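Local coordinates for hydratase ChsH2 (Mycobacterium tuberculosis SUMu008, PDB 4W78), which probably hydrates an enoyl-CoA intermediate of cholesterol breakdown, acting with ChsH1 in a MaoC-like enoyl-CoA hydratase complex, at residues 76-81 / 116-121; 90-95 / 106-111. All coordinates share one frame; numbering follows the deposited sequence.

Contact 1 (76-81 / 116-121); sequences IGLRLG and DHVTAT
L78, A120, V118 and L80 form a continuous apolar patch on one face of an antiparallel strand pair, and the bump that unites it is a valine methyl. L78 CB touches two side chains of 116-121, 3.7 Å from A120 CB and 3.9 Å from V118 CG2. L78 and A120 form a non-hydrogen-bonded pair, their CA atoms 4.1 Å apart. V118 CG2, set anti to its backbone N, reaches across to the other strand and also meets L80 CD2 at 3.8 Å, so one methyl touches both leucines. L80 CD2 in turn lies over one face of the H117 ring. On the other face of the sheet R79 and T119 run side by side. The extended arginine chain carries NE to 4.0 Å from T119 CB, which lies at the edge of the guanidinium, in its plane. A water bridges R79 O and T119 OG1. Between the strands run five backbone hydrogen bonds; in the last, 2.8 Å long, G81 N approaches H117 O from above the carbonyl plane, at a residue whose psi of -42° breaks the regular strand and which forms a bulge with V118. H117 is held by V82 O and D55, and helix 52-67 packs on L78 and L80. The chemistry is thus two-sided: an apolar face turned to the helix, and a polar, watered face, on the outermost strand of this chain's sheet, which a strand of ChsH1 continues by antiparallel pairing.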
# COMPACT_ATOMS: atom_id res chain seq x y z
N ILE F 76 -18.76 2.23 -16.74
CA ILE F 76 -17.48 2.32 -17.44
C ILE F 76 -17.24 0.98 -18.09
O ILE F 76 -17.22 -0.04 -17.40
CB ILE F 76 -16.32 2.65 -16.49
CG1 ILE F 76 -16.48 4.05 -15.88
CG2 ILE F 76 -14.96 2.55 -17.22
CD1 ILE F 76 -15.49 4.32 -14.75
N GLY F 77 -17.09 0.97 -19.40
CA GLY F 77 -16.75 -0.27 -20.09
C GLY F 77 -15.44 -0.07 -20.82
O GLY F 77 -15.28 0.90 -21.56
N LEU F 78 -14.49 -0.97 -20.63
CA LEU F 78 -13.24 -0.77 -21.33
C LEU F 78 -12.64 -2.04 -21.89
O LEU F 78 -12.97 -3.15 -21.45
CB LEU F 78 -12.23 -0.02 -20.45
CG LEU F 78 -11.86 -0.65 -19.10
CD1 LEU F 78 -10.77 -1.70 -19.28
CD2 LEU F 78 -11.41 0.43 -18.13
N ARG F 79 -11.79 -1.85 -22.88
CA ARG F 79 -11.06 -2.96 -23.45
C ARG F 79 -9.59 -2.56 -23.55
O ARG F 79 -9.25 -1.44 -23.94
CB ARG F 79 -11.64 -3.36 -24.81
CG ARG F 79 -11.64 -2.28 -25.85
CD ARG F 79 -12.00 -2.85 -27.23
NE ARG F 79 -12.04 -1.81 -28.24
CZ ARG F 79 -12.37 -1.99 -29.51
NH1 ARG F 79 -12.68 -3.20 -29.96
NH2 ARG F 79 -12.37 -0.96 -30.34
N LEU F 80 -8.72 -3.49 -23.18
CA LEU F 80 -7.30 -3.21 -23.20
C LEU F 80 -6.70 -3.63 -24.53
O LEU F 80 -7.14 -4.60 -25.15
CB LEU F 80 -6.61 -3.91 -22.03
CG LEU F 80 -7.14 -3.44 -20.67
CD1 LEU F 80 -6.40 -4.11 -19.53
CD2 LEU F 80 -7.04 -1.91 -20.54
N GLY F 81 -5.72 -2.87 -24.97
CA GLY F 81 -4.96 -3.19 -26.17
C GLY F 81 -3.56 -3.55 -25.72
O GLY F 81 -3.33 -4.60 -25.13
N ASP F 116 -2.75 1.74 -28.85
CA ASP F 116 -3.85 2.02 -27.93
C ASP F 116 -3.79 1.07 -26.75
O ASP F 116 -3.89 -0.14 -26.92
CB ASP F 116 -5.21 1.88 -28.63
CG ASP F 116 -5.43 2.94 -29.70
OD1 ASP F 116 -4.63 3.89 -29.80
OD2 ASP F 116 -6.44 2.83 -30.43
N HIS F 117 -3.64 1.63 -25.56
CA HIS F 117 -3.58 0.83 -24.35
C HIS F 117 -4.97 0.54 -23.81
O HIS F 117 -5.27 -0.56 -23.38
CB HIS F 117 -2.77 1.56 -23.28
CG HIS F 117 -3.01 1.03 -21.90
ND1 HIS F 117 -2.70 -0.26 -21.54
CD2 HIS F 117 -3.55 1.62 -20.80
CE1 HIS F 117 -3.03 -0.45 -20.27
NE2 HIS F 117 -3.54 0.68 -19.80
N VAL F 118 -5.84 1.55 -23.83
CA VAL F 118 -7.19 1.36 -23.33
C VAL F 118 -8.19 2.13 -24.19
O VAL F 118 -7.93 3.24 -24.63
CB VAL F 118 -7.31 1.72 -21.83
CG1 VAL F 118 -6.96 3.17 -21.57
CG2 VAL F 118 -8.71 1.37 -21.28
N THR F 119 -9.33 1.50 -24.45
CA THR F 119 -10.43 2.13 -25.15
C THR F 119 -11.66 1.95 -24.28
O THR F 119 -12.00 0.82 -23.89
CB THR F 119 -10.64 1.49 -26.53
OG1 THR F 119 -9.42 1.61 -27.28
CG2 THR F 119 -11.76 2.17 -27.29
N ALA F 120 -12.33 3.05 -23.95
CA ALA F 120 -13.39 2.98 -22.96
C ALA F 120 -14.60 3.79 -23.37
O ALA F 120 -14.50 4.75 -24.12
CB ALA F 120 -12.90 3.43 -21.61
N THR F 121 -15.74 3.37 -22.85
CA THR F 121 -17.00 4.09 -23.04
C THR F 121 -17.55 4.36 -21.65
O THR F 121 -17.67 3.45 -20.82
CB THR F 121 -18.01 3.25 -23.86
OG1 THR F 121 -17.46 2.97 -25.15
CG2 THR F 121 -19.29 4.02 -24.04
O HOH W 1 -7.69 -0.51 -26.50

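Contact 2 (90-95 / 106-111)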
# COMPACT_ATOMS: atom_id res chain seq x y z
N VAL F 90 1.17 7.27 -21.12
CA VAL F 90 -0.13 7.12 -21.75
C VAL F 90 -0.79 8.49 -21.85
O VAL F 90 -0.84 9.24 -20.87
CB VAL F 90 -1.02 6.10 -21.01
CG1 VAL F 90 -2.48 6.23 -21.44
CG2 VAL F 90 -0.50 4.70 -21.27
N THR F 91 -1.24 8.82 -23.05
CA THR F 91 -1.96 10.05 -23.30
C THR F 91 -3.43 9.72 -23.47
O THR F 91 -3.81 8.95 -24.35
CB THR F 91 -1.43 10.74 -24.57
OG1 THR F 91 -0.06 11.10 -24.37
CG2 THR F 91 -2.24 11.99 -24.88
N PHE F 92 -4.26 10.29 -22.60
CA PHE F 92 -5.70 10.10 -22.68
C PHE F 92 -6.33 11.21 -23.50
O PHE F 92 -6.04 12.39 -23.32
CB PHE F 92 -6.33 10.08 -21.28
CG PHE F 92 -5.99 8.85 -20.48
CD1 PHE F 92 -6.78 7.71 -20.58
CD2 PHE F 92 -4.89 8.82 -19.66
CE1 PHE F 92 -6.48 6.57 -19.85
CE2 PHE F 92 -4.57 7.68 -18.92
CZ PHE F 92 -5.37 6.55 -19.03
N SER F 93 -7.19 10.80 -24.43
CA SER F 93 -8.03 11.71 -25.18
C SER F 93 -9.49 11.27 -25.03
O SER F 93 -9.77 10.11 -24.72
CB SER F 93 -7.61 11.73 -26.65
OG SER F 93 -7.69 10.44 -27.22
N GLY F 94 -10.42 12.18 -25.23
CA GLY F 94 -11.81 11.85 -25.04
C GLY F 94 -12.72 12.73 -25.86
O GLY F 94 -12.37 13.87 -26.16
N GLU F 95 -13.88 12.20 -26.21
CA GLU F 95 -14.86 12.94 -27.01
C GLU F 95 -16.25 12.54 -26.57
O GLU F 95 -16.52 11.36 -26.33
CB GLU F 95 -14.64 12.58 -28.49
CG GLU F 95 -15.72 13.04 -29.45
CD GLU F 95 -15.46 12.52 -30.85
OE1 GLU F 95 -14.46 11.80 -31.06
OE2 GLU F 95 -16.27 12.83 -31.75
N VAL F 106 -19.25 9.26 -23.21
CA VAL F 106 -17.93 9.74 -23.57
C VAL F 106 -17.06 8.57 -23.98
O VAL F 106 -16.98 7.56 -23.27
CB VAL F 106 -17.25 10.45 -22.38
CG1 VAL F 106 -15.83 10.86 -22.75
CG2 VAL F 106 -18.06 11.64 -21.92
N LYS F 107 -16.40 8.70 -25.13
CA LYS F 107 -15.39 7.73 -25.56
C LYS F 107 -14.02 8.21 -25.14
O LYS F 107 -13.65 9.35 -25.39
CB LYS F 107 -15.43 7.51 -27.08
CG LYS F 107 -14.33 6.56 -27.55
CD LYS F 107 -14.35 6.37 -29.05
CE LYS F 107 -13.29 5.36 -29.46
NZ LYS F 107 -13.30 5.11 -30.92
N VAL F 108 -13.26 7.32 -24.49
CA VAL F 108 -11.93 7.66 -24.01
C VAL F 108 -10.93 6.69 -24.63
O VAL F 108 -11.20 5.49 -24.72
CB VAL F 108 -11.88 7.53 -22.46
CG1 VAL F 108 -10.49 7.81 -21.93
CG2 VAL F 108 -12.89 8.48 -21.82
N VAL F 109 -9.79 7.22 -25.07
CA VAL F 109 -8.70 6.35 -25.53
C VAL F 109 -7.41 6.78 -24.85
O VAL F 109 -7.07 7.96 -24.82
CB VAL F 109 -8.52 6.33 -27.06
CG1 VAL F 109 -7.39 5.38 -27.44
CG2 VAL F 109 -9.81 5.93 -27.76
N GLY F 110 -6.72 5.80 -24.26
CA GLY F 110 -5.40 6.04 -23.72
C GLY F 110 -4.38 5.38 -24.63
O GLY F 110 -4.44 4.18 -24.85
N ARG F 111 -3.46 6.17 -25.17
CA ARG F 111 -2.48 5.66 -26.11
C ARG F 111 -1.08 5.81 -25.54
O ARG F 111 -0.76 6.82 -24.92
CB ARG F 111 -2.57 6.43 -27.43
CG ARG F 111 -3.95 6.40 -28.06
CD ARG F 111 -3.99 7.14 -29.38
NE ARG F 111 -5.24 6.90 -30.09
CZ ARG F 111 -6.32 7.67 -30.00
NH1 ARG F 111 -6.32 8.75 -29.22
NH2 ARG F 111 -7.41 7.36 -30.69
O HOH W 2 -4.98 9.52 -26.82
O HOH W 3 1.59 9.01 -24.88
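T91 to E95 and K107 to R111 pair as the two arms of a beta hairpin, an antiparallel contact within the chain's five-stranded sheet. Six backbone hydrogen bonds tie the arms together in three reciprocal pairs, T91 with R111, S93 with V109 and E95 with K107. The bond from S93 N to V109 O, 2.9 Å long, is nearly straight at 169°. Between these pairs lie the non-hydrogen-bonded ones, and each contains a glycine: F92 faces G110, and G94 faces V108.

G110 has no side chain, and F92 CD1 and V90 CG1 both pack onto its CA. F92 CD1 comes to 3.8 Å from G110 CA, and V90 CG1 touches the same G110 CA at 3.7 Å. V90 CG1, from the ring's own strand, also lies over one face of the F92 ring, offset toward the rim. V108 CG1, anti to its backbone N (chi1 177°), is thereby brought to the ring edge, 3.9 Å from F92 CD1.

The opposite face, with T91, S93, E95, K107 and R111, is mostly polar, with V109 among them. R111 stretches back along its own strand until the guanidinium lies flat on V109 CG1, which sits over its centre at 3.6 Å. S93 OG lies near the plane of that group, 3.0 Å from R111 NH1. A water donates to T91 O and accepts from the same NH1, while R111 NE forms a salt bridge with D116, so the guanidinium is held along its edge as well as on one face.

Strand 7-14 borders the hairpin beside 89-100, strand 116-125 borders it beside 103-111, and helix 52-67 packs against the apolar face through F92 and V108.

How the contacts relate
Both contacts belong to one antiparallel sheet, and their centres are 9 Å apart. Along the chain the order is 76-81, 90-95, 106-111, 116-121, so contact 2 falls wholly between the two halves of contact 1. Strands 103-111 and 116-125 are neighbours and join the contacts directly: G110 O probably accepts from H117 N, and V108 O from A120 N. The classic beta bulge of H117 and V118 lies opposite G110, and V118 CG1 packs on F92 CE1. Helix 52-67 lies against both contacts, giving the helix-on-sheet layering expected of a hot-dog fold, while contact 1 alone continues the sheet into ChsH1.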